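Local coordinates for UPF0234 protein XC_3703 (Xanthomonas campestris pv. campestris, PDB 5B7W) that binds the second messenger cyclic di-GMP and, when free of it, promotes binding of a LysR-type transcriptional regulator to its target genes, controlling virulence and biofilm formation, at residues S3-S8 against K127-G132; S8-H13 against V96-E101. All coordinates share one frame; numbering follows the deposited sequence.

Interaction 1. Residues S3-S8 against K127-G132; sequences SFDVIS and KLRVTG
Strands 3-7 and 127-132 run antiparallel at 152° with their axes 4.5 Å apart, joined by four main-chain hydrogen bonds, two each at the pairs F4/V130 and V6/L128. The tightest runs from V6 N to L128 O, 2.6 Å and nearly straight at 175°. At the non-hydrogen-bonded pairs S3/T131 and D5/R129 the CA atoms close to 4.4 Å, and CA-H...O contacts fill in, as from R129 CA to F4 O. F4, V6, L128 and V130 share one face of the sheet. The F4 ring lies alongside V130, its CE1 3.6 Å from V130 CB, while the V6 side chain crosses V130 obliquely, CG2 to CG2. The two strands are the inner pair of the four-stranded antiparallel sheet of domain I, an RRM-like fold to which the N-terminal strand contributes; helix 135-146 covers F4 and V6 through L138, I142 and L145. On the other face, R129 bends at chi3 (-65°) so that its guanidinium comes under D5: OD1 sits over the centre of one face, 3.1 Å from R129 CZ. D5 OD2 forms the salt bridge to R129 NH1, but well out of the guanidinium plane, so charge alone binds them; NH1 instead hydrogen-bonds N158 OD1. The extended K127 chain lays CD against I7 CG2 at 3.6 Å, and a water that accepts from K127 NZ donates to D5 OD2.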
ATOM      1  N   SER A   3      23.787   3.379  -6.820  1.00 44.71           N
ATOM      2  CA  SER A   3      22.745   2.506  -6.305  1.00 48.22           C
ATOM      3  C   SER A   3      21.554   3.332  -5.839  1.00 44.50           C
ATOM      4  O   SER A   3      21.657   4.539  -5.608  1.00 40.74           O
ATOM      5  CB  SER A   3      23.260   1.632  -5.155  1.00 46.99           C
ATOM      6  OG  SER A   3      23.549   2.415  -4.011  1.00 41.85           O
ATOM      7  N   PHE A   4      20.419   2.652  -5.706  1.00 46.94           N
ATOM      8  CA  PHE A   4      19.211   3.235  -5.144  1.00 41.84           C
ATOM      9  C   PHE A   4      18.455   2.132  -4.417  1.00 38.99           C
ATOM     10  O   PHE A   4      18.794   0.951  -4.514  1.00 36.38           O
ATOM     11  CB  PHE A   4      18.338   3.885  -6.223  1.00 36.10           C
ATOM     12  CG  PHE A   4      17.722   2.903  -7.179  1.00 44.68           C
ATOM     13  CD1 PHE A   4      18.424   2.465  -8.290  1.00 48.89           C
ATOM     14  CD2 PHE A   4      16.441   2.420  -6.969  1.00 43.35           C
ATOM     15  CE1 PHE A   4      17.861   1.561  -9.169  1.00 46.86           C
ATOM     16  CE2 PHE A   4      15.874   1.516  -7.845  1.00 43.39           C
ATOM     17  CZ  PHE A   4      16.586   1.084  -8.946  1.00 48.43           C
ATOM     18  N   ASP A   5      17.416   2.529  -3.691  1.00 38.19           N
ATOM     19  CA  ASP A   5      16.593   1.599  -2.930  1.00 34.49           C
ATOM     20  C   ASP A   5      15.200   1.520  -3.534  1.00 29.92           C
ATOM     21  O   ASP A   5      14.580   2.552  -3.814  1.00 30.61           O
ATOM     22  CB  ASP A   5      16.502   2.016  -1.461  1.00 33.15           C
ATOM     23  CG  ASP A   5      17.654   1.488  -0.633  1.00 37.09           C
ATOM     24  OD1 ASP A   5      18.372   0.589  -1.118  1.00 37.99           O
ATOM     25  OD2 ASP A   5      17.837   1.968   0.504  1.00 41.85           O
ATOM     26  N   VAL A   6      14.719   0.300  -3.739  1.00 29.11           N
ATOM     27  CA  VAL A   6      13.318   0.058  -4.061  1.00 33.07           C
ATOM     28  C   VAL A   6      12.579  -0.133  -2.745  1.00 35.73           C
ATOM     29  O   VAL A   6      12.873  -1.064  -1.987  1.00 32.82           O
ATOM     30  CB  VAL A   6      13.153  -1.165  -4.973  1.00 39.30           C
ATOM     31  CG1 VAL A   6      11.693  -1.331  -5.378  1.00 39.46           C
ATOM     32  CG2 VAL A   6      14.042  -1.039  -6.198  1.00 41.97           C
ATOM     33  N   ILE A   7      11.631   0.757  -2.461  1.00 30.11           N
ATOM     34  CA  ILE A   7      10.908   0.727  -1.199  1.00 33.13           C
ATOM     35  C   ILE A   7       9.417   0.627  -1.480  1.00 34.91           C
ATOM     36  O   ILE A   7       8.945   0.858  -2.598  1.00 29.07           O
ATOM     37  CB  ILE A   7      11.205   1.960  -0.321  1.00 27.21           C
ATOM     38  CG1 ILE A   7      10.693   3.234  -0.998  1.00 28.29           C
ATOM     39  CG2 ILE A   7      12.692   2.064  -0.028  1.00 28.82           C
ATOM     40  CD1 ILE A   7      10.928   4.491  -0.189  1.00 28.92           C
ATOM     41  N   SER A   8       8.673   0.267  -0.437  1.00 30.11           N
ATOM     42  CA  SER A   8       7.210   0.237  -0.466  1.00 34.77           C
ATOM     43  C   SER A   8       6.755   0.784   0.883  1.00 39.48           C
ATOM     44  O   SER A   8       6.594   0.033   1.849  1.00 46.11           O
ATOM     45  CB  SER A   8       6.676  -1.162  -0.725  1.00 29.85           C
ATOM     46  OG  SER A   8       5.276  -1.127  -0.934  1.00 37.88           O
ATOM     47  N   LYS A 127      13.787  -3.603   2.144  1.00 32.32           N
ATOM     48  CA  LYS A 127      14.054  -2.826   0.945  1.00 35.24           C
ATOM     49  C   LYS A 127      14.932  -3.631  -0.002  1.00 35.02           C
ATOM     50  O   LYS A 127      15.588  -4.599   0.393  1.00 32.87           O
ATOM     51  CB  LYS A 127      14.740  -1.494   1.279  1.00 41.53           C
ATOM     52  CG  LYS A 127      13.979  -0.621   2.263  1.00 39.90           C
ATOM     53  CD  LYS A 127      14.769   0.636   2.594  1.00 39.21           C
ATOM     54  CE  LYS A 127      13.969   1.580   3.475  1.00 32.69           C
ATOM     55  NZ  LYS A 127      14.660   2.887   3.652  1.00 31.81           N
ATOM     56  N   LEU A 128      14.939  -3.217  -1.267  1.00 32.10           N
ATOM     57  CA  LEU A 128      15.763  -3.835  -2.300  1.00 37.57           C
ATOM     58  C   LEU A 128      16.704  -2.777  -2.858  1.00 36.39           C
ATOM     59  O   LEU A 128      16.255  -1.814  -3.491  1.00 38.04           O
ATOM     60  CB  LEU A 128      14.899  -4.436  -3.408  1.00 35.94           C
ATOM     61  CG  LEU A 128      15.660  -5.187  -4.504  1.00 39.64           C
ATOM     62  CD1 LEU A 128      16.254  -6.479  -3.960  1.00 31.87           C
ATOM     63  CD2 LEU A 128      14.768  -5.461  -5.707  1.00 44.87           C
ATOM     64  N   ARG A 129      18.003  -2.947  -2.625  1.00 29.53           N
ATOM     65  CA  ARG A 129      18.998  -2.047  -3.192  1.00 29.84           C
ATOM     66  C   ARG A 129      19.454  -2.579  -4.544  1.00 31.52           C
ATOM     67  O   ARG A 129      19.838  -3.747  -4.664  1.00 34.23           O
ATOM     68  CB  ARG A 129      20.199  -1.873  -2.264  1.00 39.30           C
ATOM     69  CG  ARG A 129      21.192  -0.840  -2.785  1.00 45.01           C
ATOM     70  CD  ARG A 129      22.291  -0.538  -1.785  1.00 58.54           C
ATOM     71  NE  ARG A 129      21.774   0.088  -0.571  1.00 62.32           N
ATOM     72  CZ  ARG A 129      21.340   1.344  -0.493  1.00 63.60           C
ATOM     73  NH1 ARG A 129      20.890   1.813   0.663  1.00 65.43           N
ATOM     74  NH2 ARG A 129      21.354   2.132  -1.561  1.00 64.27           N
ATOM     75  N   VAL A 130      19.411  -1.716  -5.552  1.00 35.75           N
ATOM     76  CA  VAL A 130      19.778  -2.063  -6.919  1.00 33.08           C
ATOM     77  C   VAL A 130      21.057  -1.319  -7.270  1.00 38.17           C
ATOM     78  O   VAL A 130      21.139  -0.097  -7.094  1.00 33.41           O
ATOM     79  CB  VAL A 130      18.646  -1.719  -7.902  1.00 32.46           C
ATOM     80  CG1 VAL A 130      19.066  -2.027  -9.326  1.00 30.00           C
ATOM     81  CG2 VAL A 130      17.379  -2.479  -7.534  1.00 30.17           C
ATOM     82  N   THR A 131      22.054  -2.052  -7.759  1.00 42.06           N
ATOM     83  CA  THR A 131      23.337  -1.480  -8.142  1.00 46.95           C
ATOM     84  C   THR A 131      23.611  -1.765  -9.612  1.00 42.46           C
ATOM     85  O   THR A 131      23.319  -2.857 -10.110  1.00 33.53           O
ATOM     86  CB  THR A 131      24.481  -2.037  -7.284  1.00 52.82           C
ATOM     87  OG1 THR A 131      24.720  -3.408  -7.629  1.00 63.05           O
ATOM     88  CG2 THR A 131      24.139  -1.942  -5.805  1.00 51.66           C
ATOM     89  N   GLY A 132      24.169  -0.770 -10.301  1.00 44.38           N
ATOM     90  CA  GLY A 132      24.561  -0.919 -11.689  1.00 41.75           C
ATOM     91  C   GLY A 132      25.810  -0.108 -11.957  1.00 42.31           C
ATOM     92  O   GLY A 132      26.198   0.750 -11.162  1.00 40.64           O
TER
HETATM   93  O   HOH W   1      15.962   3.834   1.514  1.00 33.77           O

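Interaction 2. Residues S8-H13 against V96-E101; sequences SEVDKH and VKQGIE
V10 reaches the opposite segment through a single methyl, CG2, which stands anti to its own carbonyl carbon and meets two side chains, each crossing V10 at about a right angle. V96 CG1 and Q98 CG both lie 4.0 Å from V10 CG2. L15 of helix 12-26 touches both valines, and I73 and C77 also pack on V10. Beyond CG, the Q98 chain turns at chi2 and is held by its own segment: NE2 donates to V96 O at 2.7 Å, with that oxygen close to the amide plane. This bond fixes the amide rotation and leaves OE1 directed at two waters, one accepting from V10 N, the other donating to V10 O. The two segments passing here are the connections between the RRM-like domains: 8-13 leads from the first strand of domain I into helix 12-26 of domain II, and 96-101 returns from strand 90-96 to helix 102-114. They run in roughly opposed directions, 152° apart, and meet directly through one main-chain bond, from G99 N to S8 O, short at 2.6 Å and practically linear at 179°. S8 points its CB toward the other segment, against I100 CG1 at 3.9 Å. Its OG, anti to the backbone N, is hydrogen-bonded to P153 O and also accepts from a water that donates in turn to K97 O. G99 has a positive phi of 81°, at which a side chain would collide with the preceding carbonyl oxygen. D11, at the N-cap of helix 12-26, accepts at OD1 from E14 N and, weakly, from H13 N.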
ATOM      1  N   SER A   8       8.673   0.267  -0.437  1.00 30.11           N
ATOM      2  CA  SER A   8       7.210   0.237  -0.466  1.00 34.77           C
ATOM      3  C   SER A   8       6.755   0.784   0.883  1.00 39.48           C
ATOM      4  O   SER A   8       6.594   0.033   1.849  1.00 46.11           O
ATOM      5  CB  SER A   8       6.676  -1.162  -0.725  1.00 29.85           C
ATOM      6  OG  SER A   8       5.276  -1.127  -0.934  1.00 37.88           O
ATOM      7  N   GLU A   9       6.561   2.097   0.944  1.00 37.36           N
ATOM      8  CA  GLU A   9       6.283   2.780   2.196  1.00 34.07           C
ATOM      9  C   GLU A   9       5.073   3.687   2.044  1.00 38.76           C
ATOM     10  O   GLU A   9       4.768   4.175   0.953  1.00 34.21           O
ATOM     11  CB  GLU A   9       7.491   3.599   2.662  1.00 35.85           C
ATOM     12  CG  GLU A   9       8.703   2.756   3.011  1.00 44.29           C
ATOM     13  CD  GLU A   9       9.862   3.585   3.523  1.00 46.47           C
ATOM     14  OE1 GLU A   9       9.773   4.831   3.474  1.00 44.86           O
ATOM     15  OE2 GLU A   9      10.862   2.992   3.979  1.00 47.40           O
ATOM     16  N   VAL A  10       4.389   3.904   3.163  1.00 35.95           N
ATOM     17  CA  VAL A  10       3.246   4.802   3.245  1.00 33.14           C
ATOM     18  C   VAL A  10       3.523   5.803   4.356  1.00 33.59           C
ATOM     19  O   VAL A  10       3.909   5.414   5.463  1.00 39.45           O
ATOM     20  CB  VAL A  10       1.936   4.037   3.518  1.00 30.51           C
ATOM     21  CG1 VAL A  10       0.768   5.002   3.629  1.00 32.39           C
ATOM     22  CG2 VAL A  10       1.685   3.005   2.429  1.00 36.36           C
ATOM     23  N   ASP A  11       3.341   7.088   4.057  1.00 32.78           N
ATOM     24  CA  ASP A  11       3.547   8.124   5.060  1.00 39.86           C
ATOM     25  C   ASP A  11       2.582   7.926   6.223  1.00 40.35           C
ATOM     26  O   ASP A  11       1.366   7.830   6.027  1.00 32.39           O
ATOM     27  CB  ASP A  11       3.359   9.506   4.436  1.00 43.06           C
ATOM     28  CG  ASP A  11       3.671  10.630   5.404  1.00 44.49           C
ATOM     29  OD1 ASP A  11       2.740  11.104   6.087  1.00 40.12           O
ATOM     30  OD2 ASP A  11       4.849  11.042   5.479  1.00 46.42           O
ATOM     31  N   LYS A  12       3.131   7.859   7.440  1.00 39.66           N
ATOM     32  CA  LYS A  12       2.306   7.537   8.600  1.00 39.70           C
ATOM     33  C   LYS A  12       1.303   8.640   8.913  1.00 39.89           C
ATOM     34  O   LYS A  12       0.207   8.353   9.407  1.00 35.82           O
ATOM     35  CB  LYS A  12       3.187   7.257   9.819  1.00 43.00           C
ATOM     36  CG  LYS A  12       3.925   8.470  10.364  1.00 55.24           C
ATOM     37  CD  LYS A  12       4.248   8.295  11.839  1.00 62.18           C
ATOM     38  CE  LYS A  12       2.975   8.246  12.672  1.00 67.67           C
ATOM     39  NZ  LYS A  12       3.254   8.100  14.126  1.00 71.57           N
ATOM     40  N   HIS A  13       1.647   9.900   8.634  1.00 43.92           N
ATOM     41  CA  HIS A  13       0.711  10.984   8.912  1.00 48.95           C
ATOM     42  C   HIS A  13      -0.422  11.005   7.896  1.00 41.55           C
ATOM     43  O   HIS A  13      -1.597  11.123   8.263  1.00 46.48           O
ATOM     44  CB  HIS A  13       1.430  12.330   8.927  1.00 52.54           C
ATOM     45  CG  HIS A  13       0.495  13.498   8.924  1.00 58.70           C
ATOM     46  ND1 HIS A  13      -0.334  13.786   9.987  1.00 65.03           N
ATOM     47  CD2 HIS A  13       0.233  14.430   7.978  1.00 61.13           C
ATOM     48  CE1 HIS A  13      -1.058  14.854   9.700  1.00 65.39           C
ATOM     49  NE2 HIS A  13      -0.733  15.263   8.488  1.00 62.00           N
ATOM     50  N   VAL A  96      -2.676  -2.303   5.593  1.00 38.68           N
ATOM     51  CA  VAL A  96      -1.917  -1.364   4.778  1.00 45.14           C
ATOM     52  C   VAL A  96      -0.509  -1.918   4.616  1.00 44.25           C
ATOM     53  O   VAL A  96       0.358  -1.705   5.470  1.00 40.44           O
ATOM     54  CB  VAL A  96      -1.903   0.044   5.403  1.00 41.79           C
ATOM     55  CG1 VAL A  96      -1.170   1.020   4.497  1.00 43.02           C
ATOM     56  CG2 VAL A  96      -3.325   0.518   5.665  1.00 31.37           C
ATOM     57  N   LYS A  97      -0.279  -2.644   3.523  1.00 39.06           N
ATOM     58  CA  LYS A  97       0.995  -3.322   3.322  1.00 39.40           C
ATOM     59  C   LYS A  97       2.116  -2.310   3.118  1.00 31.28           C
ATOM     60  O   LYS A  97       1.985  -1.369   2.329  1.00 34.05           O
ATOM     61  CB  LYS A  97       0.912  -4.266   2.123  1.00 41.38           C
ATOM     62  CG  LYS A  97      -0.085  -5.404   2.287  1.00 43.24           C
ATOM     63  CD  LYS A  97      -0.194  -6.229   1.013  1.00 52.62           C
ATOM     64  CE  LYS A  97      -0.550  -5.365  -0.187  1.00 52.72           C
ATOM     65  NZ  LYS A  97      -0.647  -6.160  -1.443  1.00 45.63           N
ATOM     66  N   GLN A  98       3.215  -2.503   3.847  1.00 29.11           N
ATOM     67  CA  GLN A  98       4.405  -1.670   3.742  1.00 37.43           C
ATOM     68  C   GLN A  98       5.636  -2.556   3.849  1.00 42.80           C
ATOM     69  O   GLN A  98       5.622  -3.585   4.532  1.00 54.46           O
ATOM     70  CB  GLN A  98       4.445  -0.583   4.830  1.00 43.06           C
ATOM     71  CG  GLN A  98       3.175   0.247   4.939  1.00 52.71           C
ATOM     72  CD  GLN A  98       2.854   0.652   6.362  1.00 60.35           C
ATOM     73  OE1 GLN A  98       3.412   1.615   6.890  1.00 47.83           O
ATOM     74  NE2 GLN A  98       1.949  -0.088   6.997  1.00 65.97           N
ATOM     75  N   GLY A  99       6.706  -2.145   3.171  1.00 38.51           N
ATOM     76  CA  GLY A  99       7.929  -2.924   3.158  1.00 37.02           C
ATOM     77  C   GLY A  99       7.879  -4.061   2.158  1.00 42.07           C
ATOM     78  O   GLY A  99       6.800  -4.572   1.847  1.00 44.97           O
ATOM     79  N   ILE A 100       9.035  -4.466   1.644  1.00 43.54           N
ATOM     80  CA  ILE A 100       9.115  -5.526   0.646  1.00 45.44           C
ATOM     81  C   ILE A 100       9.612  -6.789   1.337  1.00 47.77           C
ATOM     82  O   ILE A 100      10.792  -6.897   1.687  1.00 45.31           O
ATOM     83  CB  ILE A 100      10.015  -5.133  -0.533  1.00 46.07           C
ATOM     84  CG1 ILE A 100       9.490  -3.855  -1.191  1.00 42.40           C
ATOM     85  CG2 ILE A 100      10.074  -6.260  -1.551  1.00 40.47           C
ATOM     86  CD1 ILE A 100      10.357  -3.350  -2.323  1.00 47.41           C
ATOM     87  N   GLU A 101       8.705  -7.745   1.535  1.00 54.26           N
ATOM     88  CA  GLU A 101       9.049  -9.008   2.164  1.00 61.53           C
ATOM     89  C   GLU A 101       9.980  -9.817   1.262  1.00 58.33           C
ATOM     90  O   GLU A 101      10.133  -9.542   0.068  1.00 55.12           O
ATOM     91  CB  GLU A 101       7.788  -9.812   2.481  1.00 69.94           C
ATOM     92  CG  GLU A 101       6.741  -9.051   3.283  1.00 72.86           C
ATOM     93  CD  GLU A 101       5.338  -9.596   3.084  1.00 75.35           C
ATOM     94  OE1 GLU A 101       4.368  -8.846   3.325  1.00 77.44           O
ATOM     95  OE2 GLU A 101       5.204 -10.773   2.687  1.00 75.46           O
TER
HETATM   96  O   HOH W   2       3.280   0.202   0.259  1.00 33.51           O
HETATM   97  O   HOH W   3       5.447   2.515   5.409  1.00 34.48           O
HETATM   98  O   HOH W   4       3.726   4.267   7.598  1.00 35.19           O

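S8 belongs to both sets of residues: it ends the segment whose strand is built into the sheet in interaction 1, and begins the connection that interaction 2 ties to 96-101. Interaction 1 is the more buried and larger, 555 against 273 Å², and lies within one domain; interaction 2, nearer the centre of the chain, holds two interdomain connections together and is only partly buried. Four main-chain bonds, an apolar face under a helix and a charged face characterise the former, whereas a single main-chain bond, a few methyl contacts and bridging waters serve the latter. The two meet where I100 CD1 packs against V6 O, 3.4 Å away, and where E9 OE2 forms a long, weak ion pair with K127 NZ.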